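Local coordinates for protein propionate kinase (PDB 3KHY) that probably catalyses the reversible, magnesium-dependent transfer of phosphate between ATP and a short-chain carboxylate such as acetate or propionate, working as a homodimer of the acetokinase family, at residues A154-P159 with H166-Y171; S240-I245 with E255-L260. One frame throughout, in Å; residues are numbered along the deposited sequence.

Interaction 1 (A154-P159 with H166-Y171)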
loop_
_atom_site.group_PDB
_atom_site.type_symbol
_atom_site.label_atom_id
_atom_site.label_comp_id
_atom_site.label_asym_id
_atom_site.label_seq_id
_atom_site.Cartn_x
_atom_site.Cartn_y
_atom_site.Cartn_z
ATOM N N ALA A 154 2.878 -12.034 3.136
ATOM C CA ALA A 154 2.837 -11.373 4.446
ATOM C C ALA A 154 4.070 -10.526 4.755
ATOM O O ALA A 154 3.964 -9.498 5.423
ATOM C CB ALA A 154 2.630 -12.403 5.547
ATOM N N GLU A 155 5.241 -10.961 4.294
ATOM C CA GLU A 155 6.475 -10.228 4.573
ATOM C C GLU A 155 6.588 -8.919 3.791
ATOM O O GLU A 155 6.181 -8.831 2.639
ATOM C CB GLU A 155 7.707 -11.111 4.311
ATOM C CG GLU A 155 7.907 -12.216 5.350
ATOM C CD GLU A 155 9.189 -13.020 5.138
ATOM O OE1 GLU A 155 10.098 -12.563 4.396
ATOM O OE2 GLU A 155 9.284 -14.116 5.720
ATOM N N TYR A 156 7.141 -7.898 4.428
ATOM C CA TYR A 156 7.508 -6.679 3.712
ATOM C C TYR A 156 8.908 -6.830 3.106
ATOM O O TYR A 156 9.647 -7.742 3.468
ATOM C CB TYR A 156 7.474 -5.486 4.659
ATOM C CG TYR A 156 6.095 -5.214 5.234
ATOM C CD1 TYR A 156 5.012 -4.957 4.400
ATOM C CD2 TYR A 156 5.883 -5.207 6.612
ATOM C CE1 TYR A 156 3.750 -4.697 4.927
ATOM C CE2 TYR A 156 4.639 -4.942 7.142
ATOM C CZ TYR A 156 3.574 -4.696 6.301
ATOM O OH TYR A 156 2.326 -4.444 6.838
ATOM N N ALA A 157 9.266 -5.937 2.184
ATOM C CA ALA A 157 10.593 -5.948 1.576
ATOM C C ALA A 157 11.543 -5.066 2.378
ATOM O O ALA A 157 11.892 -3.948 1.970
ATOM C CB ALA A 157 10.518 -5.485 0.130
ATOM N N ILE A 158 11.940 -5.585 3.531
ATOM C CA ILE A 158 12.775 -4.876 4.497
ATOM C C ILE A 158 13.878 -5.824 4.976
ATOM O O ILE A 158 13.879 -7.007 4.607
ATOM C CB ILE A 158 11.947 -4.416 5.719
ATOM C CG1 ILE A 158 11.336 -5.615 6.449
ATOM C CG2 ILE A 158 10.890 -3.395 5.312
ATOM C CD1 ILE A 158 10.372 -5.222 7.598
ATOM N N PRO A 159 14.826 -5.315 5.788
ATOM C CA PRO A 159 15.918 -6.177 6.264
ATOM C C PRO A 159 15.413 -7.445 6.950
ATOM O O PRO A 159 14.476 -7.400 7.743
ATOM C CB PRO A 159 16.654 -5.288 7.274
ATOM C CG PRO A 159 16.442 -3.894 6.748
ATOM C CD PRO A 159 15.038 -3.899 6.145
ATOM N N HIS A 166 12.447 -9.019 14.911
ATOM C CA HIS A 166 11.511 -8.052 15.473
ATOM C C HIS A 166 10.069 -8.243 15.007
ATOM O O HIS A 166 9.192 -7.452 15.353
ATOM C CB HIS A 166 12.015 -6.622 15.242
ATOM C CG HIS A 166 13.347 -6.356 15.876
ATOM N ND1 HIS A 166 14.516 -6.241 15.148
ATOM C CD2 HIS A 166 13.704 -6.230 17.176
ATOM C CE1 HIS A 166 15.527 -6.025 15.968
ATOM N NE2 HIS A 166 15.064 -6.017 17.205
ATOM N N ASN A 167 9.832 -9.303 14.238
ATOM C CA ASN A 167 8.472 -9.739 13.933
ATOM C C ASN A 167 7.645 -8.708 13.162
ATOM O O ASN A 167 6.421 -8.657 13.298
ATOM C CB ASN A 167 7.760 -10.114 15.234
ATOM C CG ASN A 167 8.526 -11.166 16.022
ATOM O OD1 ASN A 167 8.817 -12.246 15.510
ATOM N ND2 ASN A 167 8.872 -10.845 17.263
ATOM N N ILE A 168 8.319 -7.878 12.371
ATOM C CA ILE A 168 7.625 -6.884 11.570
ATOM C C ILE A 168 7.204 -7.509 10.250
ATOM O O ILE A 168 8.052 -7.895 9.435
ATOM C CB ILE A 168 8.497 -5.638 11.311
ATOM C CG1 ILE A 168 8.901 -4.999 12.643
ATOM C CG2 ILE A 168 7.760 -4.640 10.425
ATOM C CD1 ILE A 168 9.954 -3.915 12.509
ATOM N N ARG A 169 5.893 -7.610 10.062
ATOM C CA ARG A 169 5.285 -8.205 8.859
ATOM C C ARG A 169 3.805 -7.836 8.884
ATOM O O ARG A 169 3.317 -7.265 9.859
ATOM C CB ARG A 169 5.410 -9.736 8.875
ATOM C CG ARG A 169 4.659 -10.354 10.062
ATOM C CD ARG A 169 5.032 -11.798 10.382
ATOM N NE ARG A 169 4.585 -12.771 9.386
ATOM C CZ ARG A 169 5.407 -13.526 8.656
ATOM N NH1 ARG A 169 6.721 -13.399 8.812
ATOM N NH2 ARG A 169 4.923 -14.405 7.766
ATOM N N LYS A 170 3.095 -8.158 7.810
ATOM C CA LYS A 170 1.658 -7.987 7.791
ATOM C C LYS A 170 0.989 -9.070 8.640
ATOM O O LYS A 170 1.257 -10.260 8.445
ATOM C CB LYS A 170 1.149 -8.079 6.353
ATOM C CG LYS A 170 -0.388 -8.055 6.250
ATOM C CD LYS A 170 -0.819 -8.107 4.794
ATOM C CE LYS A 170 -0.758 -6.703 4.207
ATOM N NZ LYS A 170 -1.400 -6.613 2.894
ATOM N N TYR A 171 0.143 -8.657 9.584
ATOM C CA TYR A 171 -0.711 -9.585 10.341
ATOM C C TYR A 171 -2.186 -9.453 9.973
ATOM O O TYR A 171 -2.942 -10.415 10.071
ATOM C CB TYR A 171 -0.574 -9.355 11.855
ATOM C CG TYR A 171 0.801 -9.674 12.365
ATOM C CD1 TYR A 171 1.166 -10.979 12.653
ATOM C CD2 TYR A 171 1.748 -8.677 12.536
ATOM C CE1 TYR A 171 2.449 -11.289 13.102
ATOM C CE2 TYR A 171 3.024 -8.975 12.990
ATOM C CZ TYR A 171 3.367 -10.282 13.271
ATOM O OH TYR A 171 4.645 -10.579 13.718
HETATM O O HOH W 1 7.643 -15.412 7.125
HETATM O O HOH W 2 8.526 -8.294 6.798
#
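Ala154 and Glu155 run beside Lys170 and Arg169, the two loops heading in largely opposite directions (142° between the touching parts) and joined by one direct backbone hydrogen bond, from Lys170 N to Ala154 O (2.9 Å). They are the two arms that flank the short helix 160-164 in the actin-like ATPase fold of an acetokinase, pinned together where helix 151-154 ends. Further along, water 2 replaces direct pairing: it accepts from Tyr156 N and donates to Ile168 O, so a backbone N-H and a C=O of two buried residues are paired through it although the chains have parted. The Tyr156 ring suits this place because it is broad and largely hydrophobic: CE2 packs beside the Arg169-Lys170 peptide, 3.5 Å from Arg169 C, while its OH comes beside CA and CB of Lys170. Its edge meets Ile168 CG2, and this same methyl takes Ile158 CD1 at 3.9 Å, the two isoleucines crossing at about a right angle. Lys170 sends its long chain away from the contact, where NZ donates to Thr218 O. Arg169 has CG in the crowded position between backbone N and carbonyl carbon (chi1 63°), which sets CG over one face of the Tyr171 ring, toward its rim. Its guanidinium is turned 77° from the Glu155 carboxylate, and the opposite charges stop short of a salt bridge. Water 1 fills the step between them, lying in the guanidinium plane, accepting from Arg169 NH1 at 2.8 Å and donating to Glu155 OE2 at 2.5 Å.

Interaction 2 (S240-I245 with E255-L260)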
loop_
_atom_site.group_PDB
_atom_site.type_symbol
_atom_site.label_atom_id
_atom_site.label_comp_id
_atom_site.label_asym_id
_atom_site.label_seq_id
_atom_site.Cartn_x
_atom_site.Cartn_y
_atom_site.Cartn_z
ATOM N N SER A 240 7.106 7.864 3.297
ATOM C CA SER A 240 7.874 9.115 3.218
ATOM C C SER A 240 7.216 10.282 3.935
ATOM O O SER A 240 7.847 11.332 4.121
ATOM C CB SER A 240 8.061 9.540 1.762
ATOM O OG SER A 240 8.628 8.512 0.998
ATOM N N ILE A 241 5.941 10.145 4.287
ATOM C CA ILE A 241 5.260 11.266 4.921
ATOM C C ILE A 241 5.832 11.561 6.310
ATOM O O ILE A 241 5.711 12.679 6.799
ATOM C CB ILE A 241 3.710 11.111 4.978
ATOM C CG1 ILE A 241 3.293 9.851 5.732
ATOM C CG2 ILE A 241 3.115 11.098 3.574
ATOM C CD1 ILE A 241 3.098 10.066 7.211
ATOM N N PHE A 242 6.464 10.569 6.936
ATOM C CA PHE A 242 6.996 10.777 8.275
ATOM C C PHE A 242 8.155 11.771 8.242
ATOM O O PHE A 242 8.161 12.742 8.992
ATOM C CB PHE A 242 7.398 9.459 8.933
ATOM C CG PHE A 242 6.228 8.703 9.522
ATOM C CD1 PHE A 242 5.957 8.757 10.877
ATOM C CD2 PHE A 242 5.387 7.968 8.710
ATOM C CE1 PHE A 242 4.860 8.063 11.418
ATOM C CE2 PHE A 242 4.293 7.272 9.246
ATOM C CZ PHE A 242 4.039 7.325 10.598
ATOM N N ALA A 243 9.113 11.546 7.348
ATOM C CA ALA A 243 10.260 12.449 7.234
ATOM C C ALA A 243 9.810 13.828 6.764
ATOM O O ALA A 243 10.321 14.854 7.215
ATOM C CB ALA A 243 11.332 11.868 6.292
ATOM N N TYR A 244 8.841 13.857 5.857
ATOM C CA TYR A 244 8.347 15.133 5.381
ATOM C C TYR A 244 7.765 15.985 6.518
ATOM O O TYR A 244 8.141 17.142 6.709
ATOM C CB TYR A 244 7.324 14.951 4.261
ATOM C CG TYR A 244 6.835 16.283 3.749
ATOM C CD1 TYR A 244 5.717 16.888 4.295
ATOM C CD2 TYR A 244 7.524 16.954 2.748
ATOM C CE1 TYR A 244 5.281 18.115 3.837
ATOM C CE2 TYR A 244 7.097 18.176 2.287
ATOM C CZ TYR A 244 5.978 18.751 2.830
ATOM O OH TYR A 244 5.561 19.974 2.367
ATOM N N ILE A 245 6.862 15.407 7.290
ATOM C CA ILE A 245 6.261 16.144 8.398
ATOM C C ILE A 245 7.259 16.464 9.511
ATOM O O ILE A 245 7.315 17.590 9.993
ATOM C CB ILE A 245 5.038 15.400 8.958
ATOM C CG1 ILE A 245 3.933 15.371 7.888
ATOM C CG2 ILE A 245 4.550 16.068 10.244
ATOM C CD1 ILE A 245 2.721 14.552 8.277
ATOM N N GLU A 255 3.193 12.047 17.314
ATOM C CA GLU A 255 2.197 12.992 16.822
ATOM C C GLU A 255 1.768 12.638 15.399
ATOM O O GLU A 255 0.599 12.724 15.058
ATOM C CB GLU A 255 2.734 14.424 16.878
ATOM C CG GLU A 255 2.849 14.970 18.299
ATOM C CD GLU A 255 3.706 16.222 18.389
ATOM O OE1 GLU A 255 4.601 16.411 17.534
ATOM O OE2 GLU A 255 3.487 17.014 19.327
ATOM N N ILE A 256 2.720 12.249 14.566
ATOM C CA ILE A 256 2.385 11.876 13.194
ATOM C C ILE A 256 1.503 10.627 13.197
ATOM O O ILE A 256 0.527 10.562 12.480
ATOM C CB ILE A 256 3.637 11.624 12.336
ATOM C CG1 ILE A 256 4.491 12.892 12.275
ATOM C CG2 ILE A 256 3.226 11.203 10.911
ATOM C CD1 ILE A 256 5.879 12.665 11.725
ATOM N N THR A 257 1.851 9.648 14.020
ATOM C CA THR A 257 1.103 8.400 14.065
ATOM C C THR A 257 -0.300 8.636 14.618
ATOM O O THR A 257 -1.281 8.051 14.138
ATOM C CB THR A 257 1.823 7.337 14.924
ATOM O OG1 THR A 257 3.123 7.071 14.380
ATOM C CG2 THR A 257 1.020 6.031 14.959
ATOM N N ASN A 258 -0.399 9.497 15.628
ATOM C CA ASN A 258 -1.704 9.854 16.176
ATOM C C ASN A 258 -2.575 10.512 15.116
ATOM O O ASN A 258 -3.769 10.239 15.021
ATOM C CB ASN A 258 -1.566 10.786 17.377
ATOM C CG ASN A 258 -2.910 11.246 17.899
ATOM O OD1 ASN A 258 -3.327 12.383 17.663
ATOM N ND2 ASN A 258 -3.614 10.349 18.586
HETATM N N MSE A 259 -1.966 11.385 14.320
HETATM C CA MSE A 259 -2.678 12.050 13.229
HETATM C C MSE A 259 -3.245 11.036 12.235
HETATM O O MSE A 259 -4.396 11.160 11.789
HETATM C CB MSE A 259 -1.752 13.037 12.507
HETATM C CG MSE A 259 -2.392 13.737 11.318
HETATM SE SE MSE A 259 -2.142 12.746 9.646
HETATM C CE MSE A 259 -0.189 12.914 9.529
ATOM N N LEU A 260 -2.443 10.034 11.887
ATOM C CA LEU A 260 -2.880 9.033 10.911
ATOM C C LEU A 260 -3.964 8.118 11.466
ATOM O O LEU A 260 -4.771 7.585 10.715
ATOM C CB LEU A 260 -1.697 8.189 10.439
ATOM C CG LEU A 260 -0.636 8.874 9.575
ATOM C CD1 LEU A 260 0.574 7.968 9.434
ATOM C CD2 LEU A 260 -1.209 9.211 8.182
#
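Ile256 meets Phe242, Ile241 and Ile245 in an apolar helix-to-helix contact between the consecutive helices 241-249 and 253-262, in a part of the chain that touches the second subunit. The short segments' axes approach to 10.7 Å and their directions differ by 121°. Ile256 gives the largest share of the packing by dividing its branches. CG2, anti to the backbone N, sits over one face of the Phe242 ring as a CH-pi contact, 3.8 Å from the centroid; CG1 lies 3.8 Å from Ile245 CG2, and CD1 rests 3.6 Å from Phe242 O. A beta-branched residue fits here because it offers two branches, the CG2 methyl to Phe242 and the CG1-CD1 arm to Ile245 and to Phe242 O. Thr257 OG1 approaches the ring edge in plane, 3.6 Å from Phe242 CE1, its hydroxyl also being hydrogen-bonded to Val253 O one helical turn back. Leu260 CD1 touches Phe242 CZ at 3.7 Å and meets Ile241 CD1 tip to tip. On the other flank, Met259 (selenomethionine in this crystal), whose long unbranched chain bends at chi2 and chi3, brings CE to Ile245 CD1 at 3.6 Å. Phe242 also stacks on Phe242 of the second subunit, so the packing of this helix-loop-helix pair continues directly into the homodimer interface of the acetokinase.

Both interactions are buried and both border the second subunit, yet they are separate: their centres lie 20 Å apart, the nearest atoms about 12 Å, and they follow one another along the chain. Interaction 1 joins loops around a short helix, so backbone groups without regular pairing are served by one direct bond and one water, while a second water joins charged side chains. Interaction 2 joins two helices whose backbone groups bond within each helix, leaving hydrocarbon side chains to make the contact. The dimer brings the two regions together: Tyr244 of one subunit packs on Ile168 of the other, and Met259 on Leu162 of the other.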